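Local coordinates for protein thiol-activated cytolysin (Desulfobulbus propionicus, PDB 6NAL) that belongs to the cholesterol-dependent (thiol-activated) cytolysin family and probably assembles on membranes to form large beta-barrel pores, at residues Asn157-Met160 against Asp166-Tyr169; Val102-Ala107 against Ser130-Ser135; Gly74-Ala79 against Asp210-Ser215. All coordinates share one frame; numbering follows the deposited sequence.

Interaction 1: Asn157-Met160 against Asp166-Tyr169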
ATOM      1  N   ASN A 157      -5.438   7.138  24.968  1.00 45.67           N
ATOM      2  CA  ASN A 157      -4.165   7.856  24.987  1.00 46.11           C
ATOM      3  C   ASN A 157      -3.898   8.553  23.671  1.00 41.49           C
ATOM      4  O   ASN A 157      -3.233   9.593  23.644  1.00 35.44           O
ATOM      5  CB  ASN A 157      -2.998   6.927  25.308  1.00 43.36           C
ATOM      6  CG  ASN A 157      -2.875   6.643  26.805  1.00 55.70           C
ATOM      7  OD1 ASN A 157      -2.887   7.559  27.657  1.00 51.97           O
ATOM      8  ND2 ASN A 157      -2.775   5.369  27.130  1.00 41.73           N
ATOM      9  N   GLU A 158      -4.361   7.977  22.573  1.00 41.83           N
ATOM     10  CA  GLU A 158      -4.244   8.677  21.315  1.00 45.32           C
ATOM     11  C   GLU A 158      -5.129   9.899  21.362  1.00 43.57           C
ATOM     12  O   GLU A 158      -4.753  10.949  20.850  1.00 37.13           O
ATOM     13  CB  GLU A 158      -4.626   7.787  20.117  1.00 40.77           C
ATOM     14  CG  GLU A 158      -3.972   8.291  18.781  1.00 44.84           C
ATOM     15  CD  GLU A 158      -4.607   7.767  17.477  1.00 43.97           C
ATOM     16  OE1 GLU A 158      -5.340   6.745  17.513  1.00 38.89           O
ATOM     17  OE2 GLU A 158      -4.375   8.394  16.397  1.00 44.38           O
ATOM     18  N   LEU A 159      -6.294   9.771  22.009  1.00 41.55           N
ATOM     19  CA  LEU A 159      -7.218  10.882  22.168  1.00 42.54           C
ATOM     20  C   LEU A 159      -6.560  12.012  22.921  1.00 39.82           C
ATOM     21  O   LEU A 159      -6.514  13.145  22.438  1.00 47.08           O
ATOM     22  CB  LEU A 159      -8.480  10.431  22.911  1.00 45.58           C
ATOM     23  CG  LEU A 159      -9.741  11.243  22.611  1.00 52.32           C
ATOM     24  CD1 LEU A 159     -11.047  10.517  22.755  1.00 45.77           C
ATOM     25  CD2 LEU A 159      -9.782  12.443  23.564  1.00 60.23           C
HETATM   26  N   MSE A 160      -6.023  11.729  24.091  1.00 45.90           N
HETATM   27  CA  MSE A 160      -5.477  12.796  24.916  1.00 43.36           C
HETATM   28  C   MSE A 160      -4.368  13.479  24.176  1.00 41.43           C
HETATM   29  O   MSE A 160      -4.267  14.673  24.174  1.00 39.51           O
HETATM   30  CB  MSE A 160      -4.970  12.280  26.241  1.00 53.40           C
HETATM   31  CG  MSE A 160      -6.071  12.138  27.299  1.00 69.76           C
HETATM   32 SE   MSE A 160      -5.480  10.850  28.674  0.71 92.23          SE
HETATM   33  CE  MSE A 160      -3.816  11.678  29.177  1.00 64.16           C
ATOM     34  N   ASP A 166      -9.525  16.936  28.353  1.00 58.82           N
ATOM     35  CA  ASP A 166      -9.712  16.367  29.684  1.00 76.09           C
ATOM     36  C   ASP A 166     -10.491  15.072  29.502  1.00 69.00           C
ATOM     37  O   ASP A 166     -11.711  15.093  29.387  1.00 61.65           O
ATOM     38  CB  ASP A 166     -10.450  17.347  30.597  1.00 71.33           C
ATOM     39  CG  ASP A 166     -10.875  16.714  31.936  1.00 71.98           C
ATOM     40  OD1 ASP A 166     -11.907  17.204  32.454  1.00 72.61           O
ATOM     41  OD2 ASP A 166     -10.190  15.767  32.460  1.00 72.75           O
ATOM     42  N   ILE A 167      -9.795  13.938  29.462  1.00 61.06           N
ATOM     43  CA  ILE A 167     -10.473  12.683  29.170  1.00 71.45           C
ATOM     44  C   ILE A 167     -11.633  12.466  30.125  1.00 73.47           C
ATOM     45  O   ILE A 167     -12.709  11.989  29.734  1.00 73.64           O
ATOM     46  CB  ILE A 167      -9.479  11.511  29.246  1.00 86.24           C
ATOM     47  CG1 ILE A 167     -10.057  10.332  28.451  1.00 87.72           C
ATOM     48  CG2 ILE A 167      -9.217  11.115  30.721  1.00 83.89           C
ATOM     49  CD1 ILE A 167      -9.835  10.408  26.949  1.00 78.06           C
ATOM     50  N   SER A 168     -11.419  12.786  31.397  1.00 72.23           N
ATOM     51  CA  SER A 168     -12.434  12.554  32.406  1.00 68.40           C
ATOM     52  C   SER A 168     -13.748  13.218  32.017  1.00 65.45           C
ATOM     53  O   SER A 168     -14.800  12.576  32.030  1.00 60.54           O
ATOM     54  CB  SER A 168     -11.933  13.070  33.749  1.00 69.81           C
ATOM     55  OG  SER A 168     -13.020  13.452  34.575  1.00 78.79           O
ATOM     56  N   TYR A 169     -13.702  14.511  31.664  1.00 68.12           N
ATOM     57  CA  TYR A 169     -14.897  15.224  31.199  1.00 65.39           C
ATOM     58  C   TYR A 169     -15.499  14.552  29.965  1.00 66.00           C
ATOM     59  O   TYR A 169     -16.708  14.285  29.893  1.00 60.79           O
ATOM     60  CB  TYR A 169     -14.526  16.679  30.888  1.00 65.84           C
ATOM     61  CG  TYR A 169     -15.670  17.578  30.423  1.00 66.05           C
ATOM     62  CD1 TYR A 169     -16.557  18.131  31.339  1.00 61.51           C
ATOM     63  CD2 TYR A 169     -15.838  17.897  29.066  1.00 64.70           C
ATOM     64  CE1 TYR A 169     -17.584  18.957  30.933  1.00 66.44           C
ATOM     65  CE2 TYR A 169     -16.870  18.725  28.648  1.00 62.76           C
ATOM     66  CZ  TYR A 169     -17.739  19.249  29.583  1.00 65.84           C
ATOM     67  OH  TYR A 169     -18.768  20.064  29.187  1.00 67.15           O
TER
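With its CG1 turned to the far side of CB from the backbone N (chi1 -159°) and chi2 at 82°, Ile167 extends CD1 toward Leu159 and presents CB to Met160. Leu159 adopts a similar first torsion, which carries its CD2 methyl outward to meet that CD1. The motif is two consecutive short helices, 156-163 and 167-174, packed through apolar side chains across the short connection between them. In the chain they come between strands 147-152 and 187-202, a position consistent with the helical bundle that cytolysins of this family refold into a membrane-spanning hairpin.

Two approaches can be told apart. Leu159 CD2 lies 3.9 Å from Ile167 CD1, the two side chains running at a slant to one another. Met160, modelled as selenomethionine, instead crosses Ile167 at about a right angle: its CG is 4.0 Å from Ile167 CB, and its SE comes within 4.1 Å of that same CB. Ile167 is thus held on two flanks, and it supplies the larger part of this small interface of 140 Å². Outside the pair, Met160 also touches Phe24, while Leu159 leans on Cys165.

The second helix is started by Asp166, an N-cap residue with a weak capping bond: Tyr169 N donates to Asp166 OD1 over 3.3 Å, with an N-H...O angle of 140°.

Interaction 2: Val102-Ala107 against Ser130-Ser135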
ATOM      1  N   VAL A 102      -4.671  40.171  31.746  1.00 42.90           N
ATOM      2  CA  VAL A 102      -5.722  39.668  30.881  1.00 43.19           C
ATOM      3  C   VAL A 102      -5.434  40.165  29.483  1.00 46.90           C
ATOM      4  O   VAL A 102      -5.335  41.369  29.272  1.00 46.95           O
ATOM      5  CB  VAL A 102      -7.107  40.160  31.316  1.00 40.02           C
ATOM      6  CG1 VAL A 102      -8.146  39.605  30.414  1.00 48.38           C
ATOM      7  CG2 VAL A 102      -7.348  39.816  32.758  1.00 46.98           C
ATOM      8  N   ASP A 103      -5.354  39.260  28.532  1.00 44.72           N
ATOM      9  CA  ASP A 103      -5.103  39.626  27.150  1.00 57.63           C
ATOM     10  C   ASP A 103      -6.402  39.475  26.379  1.00 54.99           C
ATOM     11  O   ASP A 103      -6.794  38.350  26.043  1.00 58.15           O
ATOM     12  CB  ASP A 103      -4.021  38.760  26.529  1.00 59.95           C
ATOM     13  CG  ASP A 103      -3.964  38.932  25.015  1.00 77.18           C
ATOM     14  OD1 ASP A 103      -4.103  40.108  24.563  1.00 75.55           O
ATOM     15  OD2 ASP A 103      -3.821  37.902  24.285  1.00 81.52           O
ATOM     16  N   LEU A 104      -7.099  40.620  26.127  1.00 59.08           N
ATOM     17  CA  LEU A 104      -8.248  40.462  25.257  1.00 64.77           C
ATOM     18  C   LEU A 104      -7.953  41.025  23.880  1.00 60.87           C
ATOM     19  O   LEU A 104      -7.364  42.097  23.773  1.00 62.90           O
ATOM     20  CB  LEU A 104      -9.513  41.136  25.752  1.00 58.94           C
ATOM     21  CG  LEU A 104      -9.845  40.744  27.165  1.00 64.39           C
ATOM     22  CD1 LEU A 104      -9.329  41.879  28.040  1.00 59.72           C
ATOM     23  CD2 LEU A 104     -11.315  40.579  27.345  1.00 74.94           C
ATOM     24  N   PRO A 105      -8.455  40.368  22.840  1.00 66.00           N
ATOM     25  CA  PRO A 105      -8.133  40.754  21.454  1.00 65.86           C
ATOM     26  C   PRO A 105      -8.766  42.078  21.102  1.00 60.45           C
ATOM     27  O   PRO A 105      -9.905  42.366  21.481  1.00 68.35           O
ATOM     28  CB  PRO A 105      -8.725  39.619  20.603  1.00 73.06           C
ATOM     29  CG  PRO A 105      -9.355  38.620  21.616  1.00 76.49           C
ATOM     30  CD  PRO A 105      -9.551  39.404  22.910  1.00 68.04           C
ATOM     31  N   GLY A 106      -7.992  42.894  20.406  1.00 64.84           N
ATOM     32  CA  GLY A 106      -8.401  44.244  20.101  1.00 70.43           C
ATOM     33  C   GLY A 106      -8.292  45.220  21.244  1.00 66.29           C
ATOM     34  O   GLY A 106      -8.529  46.413  21.032  1.00 74.09           O
ATOM     35  N   ALA A 107      -7.969  44.752  22.443  1.00 60.60           N
ATOM     36  CA  ALA A 107      -7.807  45.604  23.608  1.00 67.05           C
ATOM     37  C   ALA A 107      -6.340  45.662  24.000  1.00 67.72           C
ATOM     38  O   ALA A 107      -5.553  44.775  23.662  1.00 71.52           O
ATOM     39  CB  ALA A 107      -8.635  45.085  24.787  1.00 69.36           C
ATOM     40  N   SER A 130     -15.836  42.786  32.722  1.00 65.96           N
ATOM     41  CA  SER A 130     -16.972  43.694  32.827  1.00 72.02           C
ATOM     42  C   SER A 130     -16.681  45.006  32.119  1.00 69.80           C
ATOM     43  O   SER A 130     -17.482  45.472  31.311  1.00 70.55           O
ATOM     44  CB  SER A 130     -17.315  43.916  34.296  1.00 67.50           C
ATOM     45  OG  SER A 130     -17.876  42.728  34.828  1.00 73.17           O
ATOM     46  N   LYS A 131     -15.510  45.587  32.364  1.00 63.36           N
ATOM     47  CA  LYS A 131     -15.210  46.867  31.755  1.00 69.02           C
ATOM     48  C   LYS A 131     -15.086  46.724  30.257  1.00 67.52           C
ATOM     49  O   LYS A 131     -15.321  47.686  29.526  1.00 74.18           O
ATOM     50  CB  LYS A 131     -13.938  47.473  32.359  1.00 72.44           C
ATOM     51  CG  LYS A 131     -13.912  47.625  33.921  1.00 77.29           C
ATOM     52  CD  LYS A 131     -15.289  47.878  34.558  1.00 83.28           C
ATOM     53  CE  LYS A 131     -15.311  47.623  36.088  1.00 94.33           C
ATOM     54  NZ  LYS A 131     -14.008  47.944  36.731  1.00 94.32           N
ATOM     55  N   TRP A 132     -14.748  45.535  29.769  1.00 72.78           N
ATOM     56  CA  TRP A 132     -14.599  45.431  28.329  1.00 76.31           C
ATOM     57  C   TRP A 132     -15.937  45.271  27.639  1.00 75.48           C
ATOM     58  O   TRP A 132     -16.145  45.863  26.578  1.00 79.88           O
ATOM     59  CB  TRP A 132     -13.702  44.279  27.909  1.00 79.35           C
ATOM     60  CG  TRP A 132     -13.333  44.391  26.446  1.00 72.73           C
ATOM     61  CD1 TRP A 132     -12.609  45.403  25.828  1.00 80.33           C
ATOM     62  CD2 TRP A 132     -13.683  43.480  25.427  1.00 74.92           C
ATOM     63  NE1 TRP A 132     -12.479  45.139  24.489  1.00 74.29           N
ATOM     64  CE2 TRP A 132     -13.126  43.960  24.220  1.00 75.00           C
ATOM     65  CE3 TRP A 132     -14.401  42.287  25.414  1.00 79.96           C
ATOM     66  CZ2 TRP A 132     -13.273  43.281  23.019  1.00 86.22           C
ATOM     67  CZ3 TRP A 132     -14.543  41.616  24.223  1.00 81.05           C
ATOM     68  CH2 TRP A 132     -13.994  42.118  23.037  1.00 87.54           C
ATOM     69  N   PHE A 133     -16.846  44.449  28.166  1.00 75.06           N
ATOM     70  CA  PHE A 133     -18.134  44.422  27.492  1.00 84.28           C
ATOM     71  C   PHE A 133     -19.135  45.400  28.117  1.00 90.42           C
ATOM     72  O   PHE A 133     -20.121  45.745  27.457  1.00 95.27           O
ATOM     73  CB  PHE A 133     -18.731  42.985  27.328  1.00 94.88           C
ATOM     74  CG  PHE A 133     -18.758  42.117  28.554  1.00 85.06           C
ATOM     75  CD1 PHE A 133     -19.309  42.568  29.752  1.00 83.08           C
ATOM     76  CD2 PHE A 133     -18.275  40.802  28.475  1.00 69.10           C
ATOM     77  CE1 PHE A 133     -19.347  41.722  30.870  1.00 80.65           C
ATOM     78  CE2 PHE A 133     -18.304  39.959  29.584  1.00 71.44           C
ATOM     79  CZ  PHE A 133     -18.843  40.415  30.780  1.00 72.73           C
ATOM     80  N   ASP A 134     -18.863  45.968  29.302  1.00 88.45           N
ATOM     81  CA  ASP A 134     -19.615  47.176  29.648  1.00 88.97           C
ATOM     82  C   ASP A 134     -19.258  48.348  28.745  1.00 84.57           C
ATOM     83  O   ASP A 134     -19.782  49.441  28.954  1.00 87.01           O
ATOM     84  CB  ASP A 134     -19.388  47.595  31.099  1.00 88.59           C
ATOM     85  CG  ASP A 134     -20.541  47.191  32.010  1.00 96.14           C
ATOM     86  OD1 ASP A 134     -20.721  47.809  33.082  1.00100.47           O
ATOM     87  OD2 ASP A 134     -21.259  46.223  31.670  1.00 94.54           O
ATOM     88  N   SER A 135     -18.367  48.145  27.772  1.00 81.65           N
ATOM     89  CA  SER A 135     -17.975  49.172  26.816  1.00 84.71           C
ATOM     90  C   SER A 135     -18.243  48.763  25.369  1.00 86.97           C
ATOM     91  O   SER A 135     -17.767  49.451  24.457  1.00 84.35           O
ATOM     92  CB  SER A 135     -16.489  49.530  27.001  1.00 81.52           C
ATOM     93  OG  SER A 135     -15.642  48.901  26.052  1.00 79.29           O
TER
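Trp132, in the last turn of helix 118-133, brings its indole up to the loop that leaves strand 98-103, and Leu104, Pro105 and Ala107 all meet that one ring. The loop is a type II beta turn from Leu104 to Ala107, set in the hairpin connection between strands 98-103 and 110-114. Its closing bond runs from Ala107 N to Leu104 O, 3.0 Å, and Gly106 has the positive phi (77°) expected at the third position of such a turn.

On the tight side, Leu104 CD2 sits 3.8 Å above the plane of the Trp132 ring, displaced toward its rim, and is 4.0 Å from Trp132 CE3. The two side chains run antiparallel, each pointing past the other. Farther round the ring system, Ala107 CB lies 3.9 Å from Trp132 NE1. Between these two, the carbonyl Pro105 O comes to 3.8 Å from Trp132 CZ2, so main chain as well as side chains follows the indole. Leu104 is buried and is backed from the helix by Ile128 and Leu129.

The other side is looser. The pyrrolidine of Pro105 stays back, with its CD 5.2 Å from Trp132 CH2, and packs on Trp439 of the second subunit; Trp132 itself touches Ala436 of that subunit. Ala436 and Trp439 belong to the tryptophan-rich undecapeptide sequence of the family, so this margin of the contact is also part of the interface in the crystal dimer. Beyond the ring, Lys131, Asp134 and Ser135 are exposed to solvent. There the chain departs from the helix with Ser135 OG donating to Trp132 O at 3.1 Å, the donor standing 38° out of the carbonyl plane.

Interaction 3: Gly74-Ala79 against Asp210-Ser215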
ATOM      1  N   GLY A  74      -1.335  32.006  38.051  1.00 36.83           N
ATOM      2  CA  GLY A  74      -0.650  32.291  39.283  1.00 33.47           C
ATOM      3  C   GLY A  74      -0.829  31.259  40.371  1.00 36.22           C
ATOM      4  O   GLY A  74      -0.311  31.458  41.485  1.00 36.45           O
ATOM      5  N   ALA A  75      -1.549  30.172  40.107  1.00 36.34           N
ATOM      6  CA  ALA A  75      -1.567  29.087  41.095  1.00 40.44           C
ATOM      7  C   ALA A  75      -0.178  28.471  41.205  1.00 41.12           C
ATOM      8  O   ALA A  75       0.690  28.677  40.341  1.00 37.95           O
ATOM      9  CB  ALA A  75      -2.583  28.001  40.723  1.00 34.59           C
ATOM     10  N   LEU A  76       0.042  27.728  42.295  1.00 41.29           N
ATOM     11  CA  LEU A  76       1.238  26.910  42.462  1.00 38.71           C
ATOM     12  C   LEU A  76       0.837  25.449  42.589  1.00 39.67           C
ATOM     13  O   LEU A  76      -0.235  25.122  43.118  1.00 37.40           O
ATOM     14  CB  LEU A  76       2.018  27.321  43.665  1.00 44.95           C
ATOM     15  CG  LEU A  76       2.673  28.695  43.570  1.00 42.56           C
ATOM     16  CD1 LEU A  76       3.330  28.897  44.963  1.00 42.47           C
ATOM     17  CD2 LEU A  76       3.675  28.817  42.483  1.00 40.35           C
ATOM     18  N   LEU A  77       1.686  24.573  42.072  1.00 33.49           N
ATOM     19  CA  LEU A  77       1.379  23.153  42.051  1.00 39.06           C
ATOM     20  C   LEU A  77       2.639  22.405  42.411  1.00 35.59           C
ATOM     21  O   LEU A  77       3.735  22.951  42.254  1.00 33.64           O
ATOM     22  CB  LEU A  77       0.921  22.682  40.670  1.00 37.19           C
ATOM     23  CG  LEU A  77      -0.329  23.319  40.105  1.00 39.71           C
ATOM     24  CD1 LEU A  77      -0.405  23.002  38.602  1.00 36.69           C
ATOM     25  CD2 LEU A  77      -1.565  22.787  40.895  1.00 34.02           C
ATOM     26  N   VAL A  78       2.496  21.139  42.836  1.00 31.61           N
ATOM     27  CA  VAL A  78       3.653  20.239  42.912  1.00 40.67           C
ATOM     28  C   VAL A  78       3.689  19.366  41.652  1.00 35.72           C
ATOM     29  O   VAL A  78       2.715  18.690  41.303  1.00 37.23           O
ATOM     30  CB  VAL A  78       3.694  19.390  44.207  1.00 47.63           C
ATOM     31  CG1 VAL A  78       3.369  20.238  45.454  1.00 54.16           C
ATOM     32  CG2 VAL A  78       2.799  18.175  44.153  1.00 54.99           C
ATOM     33  N   ALA A  79       4.808  19.400  40.954  1.00 41.08           N
ATOM     34  CA  ALA A  79       4.924  18.631  39.718  1.00 43.20           C
ATOM     35  C   ALA A  79       4.793  17.148  40.030  1.00 48.00           C
ATOM     36  O   ALA A  79       5.312  16.647  41.041  1.00 47.41           O
ATOM     37  CB  ALA A  79       6.253  18.931  39.035  1.00 43.15           C
ATOM     38  N   ASP A 210       9.789  35.313  46.256  1.00 50.51           N
ATOM     39  CA  ASP A 210       8.861  36.450  46.346  1.00 56.01           C
ATOM     40  C   ASP A 210       7.387  36.078  46.134  1.00 50.72           C
ATOM     41  O   ASP A 210       6.504  36.874  46.470  1.00 54.53           O
ATOM     42  CB  ASP A 210       9.211  37.549  45.320  1.00 50.61           C
ATOM     43  CG  ASP A 210      10.632  38.124  45.495  1.00 72.72           C
ATOM     44  OD1 ASP A 210      11.447  37.562  46.281  1.00 73.63           O
ATOM     45  OD2 ASP A 210      10.928  39.148  44.829  1.00 77.50           O
ATOM     46  N   ILE A 211       7.093  34.916  45.550  1.00 54.40           N
ATOM     47  CA  ILE A 211       5.710  34.462  45.446  1.00 47.46           C
ATOM     48  C   ILE A 211       5.124  34.098  46.800  1.00 49.62           C
ATOM     49  O   ILE A 211       3.889  34.103  46.952  1.00 46.88           O
ATOM     50  CB  ILE A 211       5.613  33.259  44.492  1.00 46.12           C
ATOM     51  CG1 ILE A 211       4.166  32.884  44.203  1.00 50.13           C
ATOM     52  CG2 ILE A 211       6.338  32.008  45.057  1.00 43.34           C
ATOM     53  CD1 ILE A 211       3.564  33.623  43.053  1.00 49.22           C
ATOM     54  N   PHE A 212       5.959  33.781  47.788  1.00 37.51           N
ATOM     55  CA  PHE A 212       5.425  33.372  49.076  1.00 55.49           C
ATOM     56  C   PHE A 212       5.274  34.556  50.038  1.00 48.50           C
ATOM     57  O   PHE A 212       6.015  35.542  49.987  1.00 50.74           O
ATOM     58  CB  PHE A 212       6.317  32.287  49.661  1.00 40.88           C
ATOM     59  CG  PHE A 212       6.447  31.080  48.769  1.00 48.39           C
ATOM     60  CD1 PHE A 212       5.372  30.237  48.573  1.00 48.98           C
ATOM     61  CD2 PHE A 212       7.641  30.812  48.108  1.00 48.53           C
ATOM     62  CE1 PHE A 212       5.489  29.111  47.750  1.00 51.05           C
ATOM     63  CE2 PHE A 212       7.782  29.696  47.277  1.00 45.35           C
ATOM     64  CZ  PHE A 212       6.710  28.828  47.112  1.00 41.13           C
ATOM     65  N   ALA A 213       4.256  34.474  50.881  1.00 54.11           N
ATOM     66  CA  ALA A 213       4.169  35.392  52.018  1.00 55.14           C
ATOM     67  C   ALA A 213       5.393  35.248  52.924  1.00 50.85           C
ATOM     68  O   ALA A 213       6.013  34.175  53.027  1.00 45.68           O
ATOM     69  CB  ALA A 213       2.891  35.125  52.820  1.00 48.20           C
ATOM     70  N   GLU A 214       5.718  36.346  53.611  1.00 62.75           N
ATOM     71  CA  GLU A 214       6.903  36.372  54.466  1.00 69.13           C
ATOM     72  C   GLU A 214       6.843  35.327  55.567  1.00 56.73           C
ATOM     73  O   GLU A 214       7.894  34.855  56.017  1.00 49.71           O
ATOM     74  CB  GLU A 214       7.073  37.755  55.077  1.00 68.30           C
ATOM     75  CG  GLU A 214       7.855  38.732  54.201  1.00 82.60           C
ATOM     76  CD  GLU A 214       8.095  40.070  54.882  1.00104.55           C
ATOM     77  OE1 GLU A 214       7.165  40.912  54.860  1.00101.78           O
ATOM     78  OE2 GLU A 214       9.207  40.270  55.433  1.00116.26           O
ATOM     79  N   SER A 215       5.632  34.935  55.986  1.00 53.07           N
ATOM     80  CA  SER A 215       5.474  33.918  57.022  1.00 53.56           C
ATOM     81  C   SER A 215       5.800  32.506  56.563  1.00 54.60           C
ATOM     82  O   SER A 215       6.031  31.642  57.419  1.00 63.00           O
ATOM     83  CB  SER A 215       4.045  33.909  57.551  1.00 59.06           C
ATOM     84  OG  SER A 215       3.096  34.049  56.508  1.00 62.40           O
TER
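Leu76 and Phe212 meet at a slant, the CD1 methyl of the leucine closing on one corner of the aromatic ring. Leu76 belongs to short strand 76-78 of the large antiparallel sheet, and Phe212 to the loop that follows strand 187-202; this is therefore sheet-to-loop packing, a locally buried contact toward one end of the elongated cytolysin fold. The evidence for a corner approach is the gradient of distances: Leu76 CD1 is 3.5 Å from Phe212 CE1 but 4.0 Å from Phe212 CZ.

Leucine reaches this position in an extended form, chi2 177°, which carries CD1 away from the strand backbone. The same methyl also comes to 4.1 Å from Ile211 CG1, so both loop residues converge on a single carbon of the strand. They are arranged differently, however. Ile211 points its CB toward the strand, whereas Phe212 starts off across it and brings only the far part of its ring, CE1 and CZ, into touch.

Phe234 of strand 232-250 touches both Leu76 and Ile211, while helix 2-12 contributes Ile7 against the phenyl ring and Arg4 NH2 as a donor to Phe212 O. Strand 76-78 is fixed in turn by backbone bonds, Leu76 pairing with Leu91 and Leu77 with Leu233. All three contacting residues are buried. The rotation of the phenyl ring is probably restricted by Ile211 CG2, which lies over its centre, 3.4 Å above the plane of the Phe212 ring.

How the interactions relate
Along the chain, interaction 3 opens first and closes last: its segments bracket 130 residues that include interaction 2 and then interaction 1, which follow in series. In space none touches another. The centres of interactions 1 and 2 are about 32 Å apart. Those of interactions 1 and 3 are about 29 Å apart. Between interactions 2 and 3 the centres are about 28 Å apart and the nearest atoms about 11 Å. Interaction 1 joins helices inserted in the chain between two strands of the large antiparallel sheet, consistent with a segment that refolds during pore formation. In this structure interactions 2 and 3 join a helix and a loop to that sheet, through strands 98-103 and 76-78.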